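Local coordinates for protein Old Yellow Enzyme (PDB 6AGZ) that probably catalyses the asymmetric, flavin-dependent reduction of carbon-carbon double bonds in enone compounds as an FMN-containing TIM-barrel enzyme of the old yellow enzyme family, at residues L77-P82 with Y371-N376; V238-Y243 with A260-I265; Y264-L269 with N302-Q307. One frame throughout, in Å; residues are numbered along the deposited sequence.

How the contacts relate
From the N terminus, the chain reaches contact 1 in the loop between strand 63-70 and helix 87-102, and this contact closes only near the C terminus, where 371-376 returns to 77-82. The other two contacts are nested inside that long loop. Contact 2 closes a short one, bringing helix 258-274 back onto strand 236-240 and the residues that follow it. Contact 3 starts on the same helix, sharing Tyr264 and Ile265 with contact 2, and ties it to helix 303-308 beyond strand 281-285. Contacts 2 and 3 touch and have centres about 7 Å apart; contact 1 lies across the chain's centre from both. FMN is reached by contacts 1 and 2.

Contact 1 (L77-P82 with Y371-N376); sequences LYQNGP and YKIFSN. With FMN (flavin mononucleotide), chain C.
Asn80 and Ile373 meet where two loops come together: 371-376, close to the C terminus, and 77-82, which follows strand 63-70. Each loop carries a type II beta turn, Tyr78 to Gly81 and Lys372 to Ser375, and the contact is made by residues of the two bends. The Asn80 side chain runs across that of Ile373 at about a right angle. Its CB is 4.0 Å from Ile373 CG2, and its CG approaches that same methyl to 3.5 Å. At the tip the amide divides its two atoms between neighbours. OD1 comes to 3.2 Å from Ile373 CG2, a polar oxygen against a methyl, whereas ND2 lies 3.8 Å from Phe374 CD1, with the amide and ring planes 39° apart. ND2 finds its hydrogen bond outside the pair, on the backbone O of Asn39. Ile373 divides its work by branch: CG2 serves Asn80, while CD1 rests against the Gln79 amide, 3.5 Å from Gln79 CD. Gln79 CG sits between its backbone N and carbonyl carbon (chi1 57°), and from there the extended chain carries the amide to this methyl. Two residues before Ile373, Tyr371 reaches the dimethylbenzene end of FMN, its OH 3.2 Å from the flavin methyl C7M. No hydrogen bond joins 77-82 to 371-376, so their meeting rests on amides lying against hydrocarbon; the bond to Asn39 probably fixes the rotation of the Asn80 amide and leaves OD1 turned to Ile373.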
loop_
_atom_site.group_PDB
_atom_site.type_symbol
_atom_site.label_atom_id
_atom_site.label_comp_id
_atom_site.label_asym_id
_atom_site.label_seq_id
_atom_site.Cartn_x
_atom_site.Cartn_y
_atom_site.Cartn_z
ATOM N N LEU A 77 -3.209 -32.807 -2.805
ATOM C CA LEU A 77 -1.992 -33.595 -2.988
ATOM C C LEU A 77 -1.439 -33.495 -4.408
ATOM O O LEU A 77 -2.183 -33.286 -5.365
ATOM C CB LEU A 77 -2.254 -35.070 -2.664
ATOM C CG LEU A 77 -2.532 -35.515 -1.227
ATOM C CD1 LEU A 77 -3.122 -36.915 -1.222
ATOM C CD2 LEU A 77 -1.256 -35.472 -0.405
ATOM N N TYR A 78 -0.122 -33.646 -4.526
ATOM C CA TYR A 78 0.548 -33.913 -5.788
ATOM C C TYR A 78 1.356 -35.193 -5.634
ATOM O O TYR A 78 1.875 -35.485 -4.552
ATOM C CB TYR A 78 1.476 -32.762 -6.208
ATOM C CG TYR A 78 0.767 -31.476 -6.570
ATOM C CD1 TYR A 78 -0.421 -31.491 -7.291
ATOM C CD2 TYR A 78 1.291 -30.246 -6.195
ATOM C CE1 TYR A 78 -1.068 -30.314 -7.623
ATOM C CE2 TYR A 78 0.653 -29.066 -6.523
ATOM C CZ TYR A 78 -0.526 -29.105 -7.237
ATOM O OH TYR A 78 -1.164 -27.931 -7.564
ATOM N N GLN A 79 1.451 -35.967 -6.712
ATOM C CA GLN A 79 2.175 -37.229 -6.633
ATOM C C GLN A 79 3.646 -36.976 -6.323
ATOM O O GLN A 79 4.280 -36.096 -6.916
ATOM C CB GLN A 79 2.018 -38.027 -7.930
ATOM C CG GLN A 79 2.468 -37.313 -9.191
ATOM C CD GLN A 79 2.155 -38.108 -10.444
ATOM O OE1 GLN A 79 2.448 -39.302 -10.525
ATOM N NE2 GLN A 79 1.552 -37.450 -11.429
ATOM N N ASN A 80 4.171 -37.730 -5.355
ATOM C CA ASN A 80 5.569 -37.654 -4.932
ATOM C C ASN A 80 5.912 -36.298 -4.317
ATOM O O ASN A 80 7.069 -35.868 -4.342
ATOM C CB ASN A 80 6.518 -37.982 -6.089
ATOM C CG ASN A 80 6.276 -39.365 -6.656
ATOM O OD1 ASN A 80 5.371 -39.566 -7.466
ATOM N ND2 ASN A 80 7.082 -40.331 -6.229
ATOM N N GLY A 81 4.917 -35.618 -3.758
ATOM C CA GLY A 81 5.161 -34.427 -2.977
ATOM C C GLY A 81 5.630 -34.768 -1.580
ATOM O O GLY A 81 5.657 -35.932 -1.156
ATOM N N PRO A 82 6.027 -33.741 -0.834
ATOM C CA PRO A 82 6.511 -33.951 0.533
ATOM C C PRO A 82 5.407 -33.812 1.574
ATOM O O PRO A 82 4.368 -33.188 1.348
ATOM C CB PRO A 82 7.564 -32.842 0.706
ATOM C CG PRO A 82 7.438 -31.942 -0.533
ATOM C CD PRO A 82 6.185 -32.340 -1.248
ATOM N N TYR A 371 10.589 -30.864 -12.573
ATOM C CA TYR A 371 9.541 -31.700 -12.002
ATOM C C TYR A 371 9.618 -33.140 -12.502
ATOM O O TYR A 371 8.598 -33.830 -12.576
ATOM C CB TYR A 371 8.163 -31.111 -12.303
ATOM C CG TYR A 371 7.995 -29.671 -11.871
ATOM C CD1 TYR A 371 7.923 -29.333 -10.525
ATOM C CD2 TYR A 371 7.899 -28.651 -12.808
ATOM C CE1 TYR A 371 7.765 -28.018 -10.126
ATOM C CE2 TYR A 371 7.741 -27.334 -12.419
ATOM C CZ TYR A 371 7.674 -27.024 -11.077
ATOM O OH TYR A 371 7.517 -25.714 -10.686
ATOM N N LYS A 372 10.815 -33.612 -12.845
ATOM C CA LYS A 372 10.981 -34.999 -13.271
ATOM C C LYS A 372 10.753 -35.907 -12.068
ATOM O O LYS A 372 11.612 -36.009 -11.186
ATOM C CB LYS A 372 12.364 -35.212 -13.878
ATOM C CG LYS A 372 12.434 -36.368 -14.870
ATOM C CD LYS A 372 13.802 -36.449 -15.533
ATOM C CE LYS A 372 13.713 -37.065 -16.924
ATOM N NZ LYS A 372 13.422 -38.525 -16.882
ATOM N N ILE A 373 9.593 -36.565 -12.037
ATOM C CA ILE A 373 9.129 -37.228 -10.823
ATOM C C ILE A 373 10.055 -38.373 -10.443
ATOM O O ILE A 373 10.321 -39.276 -11.246
ATOM C CB ILE A 373 7.686 -37.719 -11.013
ATOM C CG1 ILE A 373 6.723 -36.530 -11.049
ATOM C CG2 ILE A 373 7.305 -38.698 -9.915
ATOM C CD1 ILE A 373 5.312 -36.901 -11.440
ATOM N N PHE A 374 10.558 -38.330 -9.205
ATOM C CA PHE A 374 11.238 -39.461 -8.570
ATOM C C PHE A 374 12.488 -39.890 -9.334
ATOM O O PHE A 374 12.834 -41.073 -9.363
ATOM C CB PHE A 374 10.278 -40.643 -8.401
ATOM C CG PHE A 374 10.651 -41.580 -7.286
ATOM C CD1 PHE A 374 10.813 -41.109 -5.994
ATOM C CD2 PHE A 374 10.818 -42.934 -7.528
ATOM C CE1 PHE A 374 11.149 -41.969 -4.964
ATOM C CE2 PHE A 374 11.153 -43.799 -6.503
ATOM C CZ PHE A 374 11.319 -43.316 -5.219
ATOM N N SER A 375 13.182 -38.936 -9.950
ATOM C CA SER A 375 14.359 -39.227 -10.756
ATOM C C SER A 375 15.523 -38.349 -10.323
ATOM O O SER A 375 15.352 -37.151 -10.072
ATOM C CB SER A 375 14.074 -39.011 -12.248
ATOM O OG SER A 375 15.255 -39.159 -13.018
ATOM N N ASN A 376 16.711 -38.952 -10.238
ATOM C CA ASN A 376 17.929 -38.199 -9.970
ATOM C C ASN A 376 18.423 -37.426 -11.184
ATOM O O ASN A 376 19.283 -36.552 -11.031
ATOM C CB ASN A 376 19.040 -39.132 -9.484
ATOM C CG ASN A 376 18.751 -39.727 -8.123
ATOM O OD1 ASN A 376 17.936 -39.201 -7.366
ATOM N ND2 ASN A 376 19.424 -40.825 -7.802
HETATM N N1 FMN C . 7.987 -21.098 -4.336
HETATM C C2 FMN C . 7.327 -21.468 -3.179
HETATM O O2 FMN C . 6.969 -20.608 -2.374
HETATM N N3 FMN C . 7.064 -22.797 -2.922
HETATM C C4 FMN C . 7.464 -23.762 -3.822
HETATM O O4 FMN C . 7.234 -24.950 -3.601
HETATM C C4A FMN C . 8.127 -23.393 -4.985
HETATM N N5 FMN C . 8.523 -24.358 -5.881
HETATM C C5A FMN C . 9.185 -24.000 -7.035
HETATM C C6 FMN C . 9.582 -24.982 -7.934
HETATM C C7 FMN C . 10.248 -24.630 -9.101
HETATM C C7M FMN C . 10.677 -25.690 -10.068
HETATM C C8 FMN C . 10.518 -23.295 -9.370
HETATM C C8M FMN C . 11.238 -22.913 -10.629
HETATM C C9 FMN C . 10.119 -22.314 -8.472
HETATM C C9A FMN C . 9.453 -22.662 -7.300
HETATM N N10 FMN C . 9.052 -21.689 -6.401
HETATM C C10 FMN C . 8.390 -22.055 -5.244
HETATM C "C1'" FMN C . 9.349 -20.242 -6.675
HETATM C "C2'" FMN C . 10.769 -19.958 -6.177
HETATM O "O2'" FMN C . 10.824 -20.175 -4.784
HETATM C "C3'" FMN C . 11.254 -18.546 -6.503
HETATM O "O3'" FMN C . 10.455 -17.595 -5.838
HETATM C "C4'" FMN C . 11.230 -18.292 -8.008
HETATM O "O4'" FMN C . 11.822 -19.379 -8.681
HETATM C "C5'" FMN C . 11.983 -17.021 -8.379
HETATM O "O5'" FMN C . 13.297 -17.086 -7.872
HETATM P P FMN C . 14.541 -17.279 -8.876
HETATM O O1P FMN C . 14.469 -16.227 -9.958
HETATM O O2P FMN C . 15.838 -17.130 -8.118
HETATM O O3P FMN C . 14.470 -18.656 -9.488
#

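Contact 2 (V238-Y243 with A260-I265); sequences VRLSPY and AQFGYI. With FMN (flavin mononucleotide), chain C.
In the beta-alpha-beta crossover that runs from strand 236-240 through helix 258-274 to strand 281-285, Pro242 lies on the ring of Phe262. Pro242 CA stands 3.8 Å from the ring centroid and 11° off the normal, a CH-pi contact over the face, with Pro242 CB 3.7 Å from Phe262 CD2. Leu240 comes from another direction: its CD2 is at the ring edge, 4.2 Å from Phe262 CD1, and its CD1 meets Ile265 CG2 at 4.0 Å. Leu240 thus reaches two residues about one helical turn apart. The strand belongs to the eight-stranded parallel barrel of the TIM fold, and neighbouring residues on it serve opposite sides. Leu240 turns outward to the helix; Arg239, its CG anti to the backbone N (chi1 -173°), extends inward to FMN. Arg239 NH1 gives hydrogen bonds to FMN O2 (2.8 Å) and O2' (2.9 Å), the latter nearly straight at 170°, while NH2 makes a weak one to O3'. Flavin N1 lies in the guanidinium plane at its edge, where the positive charge would probably stabilise negative charge on the reduced flavin.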
loop_
_atom_site.group_PDB
_atom_site.type_symbol
_atom_site.label_atom_id
_atom_site.label_comp_id
_atom_site.label_asym_id
_atom_site.label_seq_id
_atom_site.Cartn_x
_atom_site.Cartn_y
_atom_site.Cartn_z
ATOM N N VAL A 238 6.452 -16.486 6.664
ATOM C CA VAL A 238 5.321 -16.508 5.742
ATOM C C VAL A 238 5.805 -15.984 4.400
ATOM O O VAL A 238 6.728 -15.166 4.333
ATOM C CB VAL A 238 4.132 -15.680 6.295
ATOM C CG1 VAL A 238 4.499 -14.204 6.385
ATOM C CG2 VAL A 238 2.881 -15.883 5.448
ATOM N N ARG A 239 5.191 -16.469 3.322
ATOM C CA ARG A 239 5.485 -15.975 1.983
ATOM C C ARG A 239 4.227 -15.396 1.353
ATOM O O ARG A 239 3.141 -15.975 1.461
ATOM C CB ARG A 239 6.058 -17.072 1.083
ATOM C CG ARG A 239 6.532 -16.538 -0.259
ATOM C CD ARG A 239 7.341 -17.557 -1.033
ATOM N NE ARG A 239 8.518 -16.940 -1.638
ATOM C CZ ARG A 239 9.276 -17.519 -2.561
ATOM N NH1 ARG A 239 8.979 -18.734 -3.000
ATOM N NH2 ARG A 239 10.329 -16.881 -3.051
ATOM N N LEU A 240 4.385 -14.249 0.694
ATOM C CA LEU A 240 3.292 -13.551 0.033
ATOM C C LEU A 240 3.711 -13.170 -1.380
ATOM O O LEU A 240 4.885 -12.895 -1.644
ATOM C CB LEU A 240 2.880 -12.292 0.812
ATOM C CG LEU A 240 2.492 -12.488 2.279
ATOM C CD1 LEU A 240 2.494 -11.158 3.018
ATOM C CD2 LEU A 240 1.133 -13.161 2.391
ATOM N N SER A 241 2.738 -13.157 -2.289
ATOM C CA SER A 241 2.966 -12.795 -3.689
ATOM C C SER A 241 1.846 -11.874 -4.148
ATOM O O SER A 241 0.944 -12.282 -4.890
ATOM C CB SER A 241 3.050 -14.040 -4.575
ATOM O OG SER A 241 1.817 -14.739 -4.585
ATOM N N PRO A 242 1.875 -10.607 -3.725
ATOM C CA PRO A 242 0.743 -9.709 -4.016
ATOM C C PRO A 242 0.480 -9.497 -5.497
ATOM O O PRO A 242 -0.683 -9.338 -5.889
ATOM C CB PRO A 242 1.155 -8.398 -3.328
ATOM C CG PRO A 242 2.165 -8.801 -2.300
ATOM C CD PRO A 242 2.905 -9.952 -2.903
ATOM N N TYR A 243 1.516 -9.489 -6.336
ATOM C CA TYR A 243 1.351 -9.197 -7.754
ATOM C C TYR A 243 1.099 -10.432 -8.608
ATOM O O TYR A 243 0.734 -10.287 -9.780
ATOM C CB TYR A 243 2.586 -8.467 -8.294
ATOM C CG TYR A 243 2.784 -7.080 -7.731
ATOM C CD1 TYR A 243 1.907 -6.051 -8.043
ATOM C CD2 TYR A 243 3.858 -6.796 -6.897
ATOM C CE1 TYR A 243 2.088 -4.780 -7.534
ATOM C CE2 TYR A 243 4.047 -5.528 -6.384
ATOM C CZ TYR A 243 3.158 -4.523 -6.705
ATOM O OH TYR A 243 3.341 -3.258 -6.198
ATOM N N ALA A 260 -3.620 -2.683 -0.858
ATOM C CA ALA A 260 -4.492 -2.523 0.302
ATOM C C ALA A 260 -4.629 -3.823 1.086
ATOM O O ALA A 260 -4.469 -3.839 2.310
ATOM C CB ALA A 260 -5.868 -2.025 -0.142
ATOM N N GLN A 261 -4.945 -4.916 0.393
ATOM C CA GLN A 261 -5.135 -6.208 1.047
ATOM C C GLN A 261 -3.848 -6.678 1.721
ATOM O O GLN A 261 -3.786 -6.846 2.949
ATOM C CB GLN A 261 -5.612 -7.223 0.004
ATOM C CG GLN A 261 -5.881 -8.618 0.521
ATOM C CD GLN A 261 -7.124 -8.700 1.381
ATOM O OE1 GLN A 261 -8.243 -8.527 0.897
ATOM N NE2 GLN A 261 -6.934 -8.986 2.662
ATOM N N PHE A 262 -2.799 -6.876 0.922
ATOM C CA PHE A 262 -1.522 -7.317 1.468
ATOM C C PHE A 262 -0.855 -6.226 2.292
ATOM O O PHE A 262 -0.056 -6.529 3.183
ATOM C CB PHE A 262 -0.608 -7.781 0.337
ATOM C CG PHE A 262 -1.138 -8.969 -0.413
ATOM C CD1 PHE A 262 -0.752 -10.250 -0.062
ATOM C CD2 PHE A 262 -2.035 -8.804 -1.456
ATOM C CE1 PHE A 262 -1.243 -11.348 -0.745
ATOM C CE2 PHE A 262 -2.529 -9.897 -2.143
ATOM C CZ PHE A 262 -2.132 -11.170 -1.786
ATOM N N GLY A 263 -1.159 -4.959 2.008
ATOM C CA GLY A 263 -0.730 -3.895 2.901
ATOM C C GLY A 263 -1.293 -4.067 4.298
ATOM O O GLY A 263 -0.593 -3.865 5.295
ATOM N N TYR A 264 -2.568 -4.459 4.389
ATOM C CA TYR A 264 -3.162 -4.749 5.690
ATOM C C TYR A 264 -2.522 -5.974 6.327
ATOM O O TYR A 264 -2.276 -5.987 7.539
ATOM C CB TYR A 264 -4.671 -4.942 5.554
ATOM C CG TYR A 264 -5.315 -5.586 6.766
ATOM C CD1 TYR A 264 -5.661 -4.830 7.879
ATOM C CD2 TYR A 264 -5.578 -6.951 6.795
ATOM C CE1 TYR A 264 -6.246 -5.416 8.988
ATOM C CE2 TYR A 264 -6.160 -7.544 7.898
ATOM C CZ TYR A 264 -6.494 -6.774 8.990
ATOM O OH TYR A 264 -7.075 -7.365 10.088
ATOM N N ILE A 265 -2.261 -7.019 5.537
ATOM C CA ILE A 265 -1.609 -8.207 6.092
ATOM C C ILE A 265 -0.261 -7.838 6.705
ATOM O O ILE A 265 0.039 -8.183 7.858
ATOM C CB ILE A 265 -1.462 -9.296 5.015
ATOM C CG1 ILE A 265 -2.840 -9.807 4.593
ATOM C CG2 ILE A 265 -0.599 -10.440 5.527
ATOM C CD1 ILE A 265 -2.805 -10.809 3.464
HETATM N N1 FMN C . 7.987 -21.098 -4.336
HETATM C C2 FMN C . 7.327 -21.468 -3.179
HETATM O O2 FMN C . 6.969 -20.608 -2.374
HETATM N N3 FMN C . 7.064 -22.797 -2.922
HETATM C C4 FMN C . 7.464 -23.762 -3.822
HETATM O O4 FMN C . 7.234 -24.950 -3.601
HETATM C C4A FMN C . 8.127 -23.393 -4.985
HETATM N N5 FMN C . 8.523 -24.358 -5.881
HETATM C C5A FMN C . 9.185 -24.000 -7.035
HETATM C C6 FMN C . 9.582 -24.982 -7.934
HETATM C C7 FMN C . 10.248 -24.630 -9.101
HETATM C C7M FMN C . 10.677 -25.690 -10.068
HETATM C C8 FMN C . 10.518 -23.295 -9.370
HETATM C C8M FMN C . 11.238 -22.913 -10.629
HETATM C C9 FMN C . 10.119 -22.314 -8.472
HETATM C C9A FMN C . 9.453 -22.662 -7.300
HETATM N N10 FMN C . 9.052 -21.689 -6.401
HETATM C C10 FMN C . 8.390 -22.055 -5.244
HETATM C "C1'" FMN C . 9.349 -20.242 -6.675
HETATM C "C2'" FMN C . 10.769 -19.958 -6.177
HETATM O "O2'" FMN C . 10.824 -20.175 -4.784
HETATM C "C3'" FMN C . 11.254 -18.546 -6.503
HETATM O "O3'" FMN C . 10.455 -17.595 -5.838
HETATM C "C4'" FMN C . 11.230 -18.292 -8.008
HETATM O "O4'" FMN C . 11.822 -19.379 -8.681
HETATM C "C5'" FMN C . 11.983 -17.021 -8.379
HETATM O "O5'" FMN C . 13.297 -17.086 -7.872
HETATM P P FMN C . 14.541 -17.279 -8.876
HETATM O O1P FMN C . 14.469 -16.227 -9.958
HETATM O O2P FMN C . 15.838 -17.130 -8.118
HETATM O O3P FMN C . 14.470 -18.656 -9.488
#

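Contact 3 (Y264-L269 with N302-Q307); sequences YILSEL and NSWMLQ
Leu266 pushes its CD1 methyl against Met305, 3.6 Å from both CA and CB of that residue. More of the methionine lies along the same methyl: Met305 CG stands 3.9 Å from Leu266 CD1, and Met305 CE returns to 3.8 Å from it. That return comes from the last torsion, since the thioether chain is extended at chi2 but bent at chi3 (76°). The two side chains cross at about a right angle. Trp304 adds the six-membered ring of its indole, with CZ3 3.9 Å from Leu266 CD1. One leucine methyl thus meets both a methionine and the tryptophan next to it in sequence, and the contact is wholly apolar and buried. The indole is itself placed by its neighbours. Met305 CG lies 3.3 Å above its plane, offset toward the rim, and Trp304 CG occupies the crowded position between its backbone N and carbonyl carbon (chi1 58°), which swings the ring system back toward helix 258-274. On the five-membered ring, Trp304 NE1 probably forms a hydrogen bond with Tyr243 OH, which would tie the orientation of the indole to the loop after strand 236-240. In the TIM barrel the two helices follow consecutive strands, 236-240 and 281-285, and pack against each other outside the sheet. Leu266 also touches Leu240, and Met305 touches Ile284 and Pro242, which seats the pair on the barrel wall. Further out, Asn302 ND2 is hydrogen-bonded to Val285 O and Glu286 OE2, tying the start of the short helix 303-308 to the end of strand 281-285, and Ser267 OG is hydrogen-bonded to the backbone N of His257 of the second subunit.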
loop_
_atom_site.group_PDB
_atom_site.type_symbol
_atom_site.label_atom_id
_atom_site.label_comp_id
_atom_site.label_asym_id
_atom_site.label_seq_id
_atom_site.Cartn_x
_atom_site.Cartn_y
_atom_site.Cartn_z
ATOM N N TYR A 264 -2.568 -4.459 4.389
ATOM C CA TYR A 264 -3.162 -4.749 5.690
ATOM C C TYR A 264 -2.522 -5.974 6.327
ATOM O O TYR A 264 -2.276 -5.987 7.539
ATOM C CB TYR A 264 -4.671 -4.942 5.554
ATOM C CG TYR A 264 -5.315 -5.586 6.766
ATOM C CD1 TYR A 264 -5.661 -4.830 7.879
ATOM C CD2 TYR A 264 -5.578 -6.951 6.795
ATOM C CE1 TYR A 264 -6.246 -5.416 8.988
ATOM C CE2 TYR A 264 -6.160 -7.544 7.898
ATOM C CZ TYR A 264 -6.494 -6.774 8.990
ATOM O OH TYR A 264 -7.075 -7.365 10.088
ATOM N N ILE A 265 -2.261 -7.019 5.537
ATOM C CA ILE A 265 -1.609 -8.207 6.092
ATOM C C ILE A 265 -0.261 -7.838 6.705
ATOM O O ILE A 265 0.039 -8.183 7.858
ATOM C CB ILE A 265 -1.462 -9.296 5.015
ATOM C CG1 ILE A 265 -2.840 -9.807 4.593
ATOM C CG2 ILE A 265 -0.599 -10.440 5.527
ATOM C CD1 ILE A 265 -2.805 -10.809 3.464
ATOM N N LEU A 266 0.569 -7.120 5.942
ATOM C CA LEU A 266 1.872 -6.696 6.447
ATOM C C LEU A 266 1.729 -5.811 7.677
ATOM O O LEU A 266 2.516 -5.923 8.626
ATOM C CB LEU A 266 2.644 -5.960 5.354
ATOM C CG LEU A 266 3.157 -6.797 4.185
ATOM C CD1 LEU A 266 3.764 -5.889 3.141
ATOM C CD2 LEU A 266 4.176 -7.817 4.667
ATOM N N SER A 267 0.736 -4.918 7.675
ATOM C CA SER A 267 0.504 -4.070 8.840
ATOM C C SER A 267 0.189 -4.904 10.075
ATOM O O SER A 267 0.636 -4.581 11.182
ATOM C CB SER A 267 -0.628 -3.084 8.555
ATOM O OG SER A 267 -0.870 -2.249 9.675
ATOM N N GLU A 268 -0.575 -5.985 9.904
ATOM C CA GLU A 268 -0.918 -6.832 11.042
ATOM C C GLU A 268 0.292 -7.610 11.541
ATOM O O GLU A 268 0.489 -7.750 12.755
ATOM C CB GLU A 268 -2.054 -7.779 10.661
ATOM C CG GLU A 268 -3.414 -7.111 10.650
ATOM C CD GLU A 268 -3.850 -6.683 12.036
ATOM O OE1 GLU A 268 -4.151 -7.569 12.862
ATOM O OE2 GLU A 268 -3.876 -5.463 12.306
ATOM N N LEU A 269 1.117 -8.121 10.622
ATOM C CA LEU A 269 2.336 -8.805 11.045
ATOM C C LEU A 269 3.267 -7.855 11.793
ATOM O O LEU A 269 3.847 -8.221 12.825
ATOM C CB LEU A 269 3.041 -9.417 9.833
ATOM C CG LEU A 269 2.234 -10.451 9.044
ATOM C CD1 LEU A 269 3.032 -10.960 7.854
ATOM C CD2 LEU A 269 1.806 -11.602 9.944
ATOM N N ASN A 302 8.015 -3.613 -4.980
ATOM C CA ASN A 302 7.788 -4.092 -3.621
ATOM C C ASN A 302 8.208 -3.094 -2.546
ATOM O O ASN A 302 8.143 -3.428 -1.358
ATOM C CB ASN A 302 8.525 -5.415 -3.395
ATOM C CG ASN A 302 7.835 -6.590 -4.056
ATOM O OD1 ASN A 302 6.641 -6.537 -4.351
ATOM N ND2 ASN A 302 8.583 -7.664 -4.285
ATOM N N SER A 303 8.625 -1.884 -2.932
ATOM C CA SER A 303 9.131 -0.919 -1.957
ATOM C C SER A 303 8.134 -0.681 -0.832
ATOM O O SER A 303 8.510 -0.664 0.348
ATOM C CB SER A 303 9.472 0.400 -2.652
ATOM O OG SER A 303 8.338 0.932 -3.315
ATOM N N TRP A 304 6.852 -0.520 -1.176
ATOM C CA TRP A 304 5.837 -0.261 -0.160
ATOM C C TRP A 304 5.812 -1.361 0.892
ATOM O O TRP A 304 5.633 -1.084 2.083
ATOM C CB TRP A 304 4.462 -0.113 -0.812
ATOM C CG TRP A 304 4.037 -1.309 -1.610
ATOM C CD1 TRP A 304 4.296 -1.547 -2.927
ATOM C CD2 TRP A 304 3.273 -2.428 -1.142
ATOM N NE1 TRP A 304 3.744 -2.745 -3.310
ATOM C CE2 TRP A 304 3.110 -3.306 -2.233
ATOM C CE3 TRP A 304 2.712 -2.773 0.091
ATOM C CZ2 TRP A 304 2.408 -4.507 -2.128
ATOM C CZ3 TRP A 304 2.017 -3.967 0.194
ATOM C CH2 TRP A 304 1.871 -4.818 -0.908
ATOM N N MET A 305 6.004 -2.615 0.471
ATOM C CA MET A 305 6.070 -3.709 1.434
ATOM C C MET A 305 7.143 -3.438 2.478
ATOM O O MET A 305 6.888 -3.515 3.688
ATOM C CB MET A 305 6.335 -5.032 0.712
ATOM C CG MET A 305 5.341 -5.335 -0.398
ATOM S SD MET A 305 5.523 -6.981 -1.117
ATOM C CE MET A 305 4.785 -7.990 0.164
ATOM N N LEU A 306 8.343 -3.065 2.027
ATOM C CA LEU A 306 9.429 -2.788 2.958
ATOM C C LEU A 306 9.144 -1.565 3.818
ATOM O O LEU A 306 9.762 -1.411 4.877
ATOM C CB LEU A 306 10.746 -2.603 2.199
ATOM C CG LEU A 306 11.432 -3.798 1.520
ATOM C CD1 LEU A 306 12.866 -3.925 2.012
ATOM C CD2 LEU A 306 10.689 -5.117 1.713
ATOM N N GLN A 307 8.222 -0.696 3.390
ATOM C CA GLN A 307 7.813 0.413 4.244
ATOM C C GLN A 307 7.070 -0.077 5.478
ATOM O O GLN A 307 7.192 0.523 6.551
ATOM C CB GLN A 307 6.929 1.392 3.469
ATOM C CG GLN A 307 7.675 2.349 2.560
ATOM C CD GLN A 307 6.805 3.511 2.115
ATOM O OE1 GLN A 307 6.702 3.807 0.925
ATOM N NE2 GLN A 307 6.174 4.176 3.077
#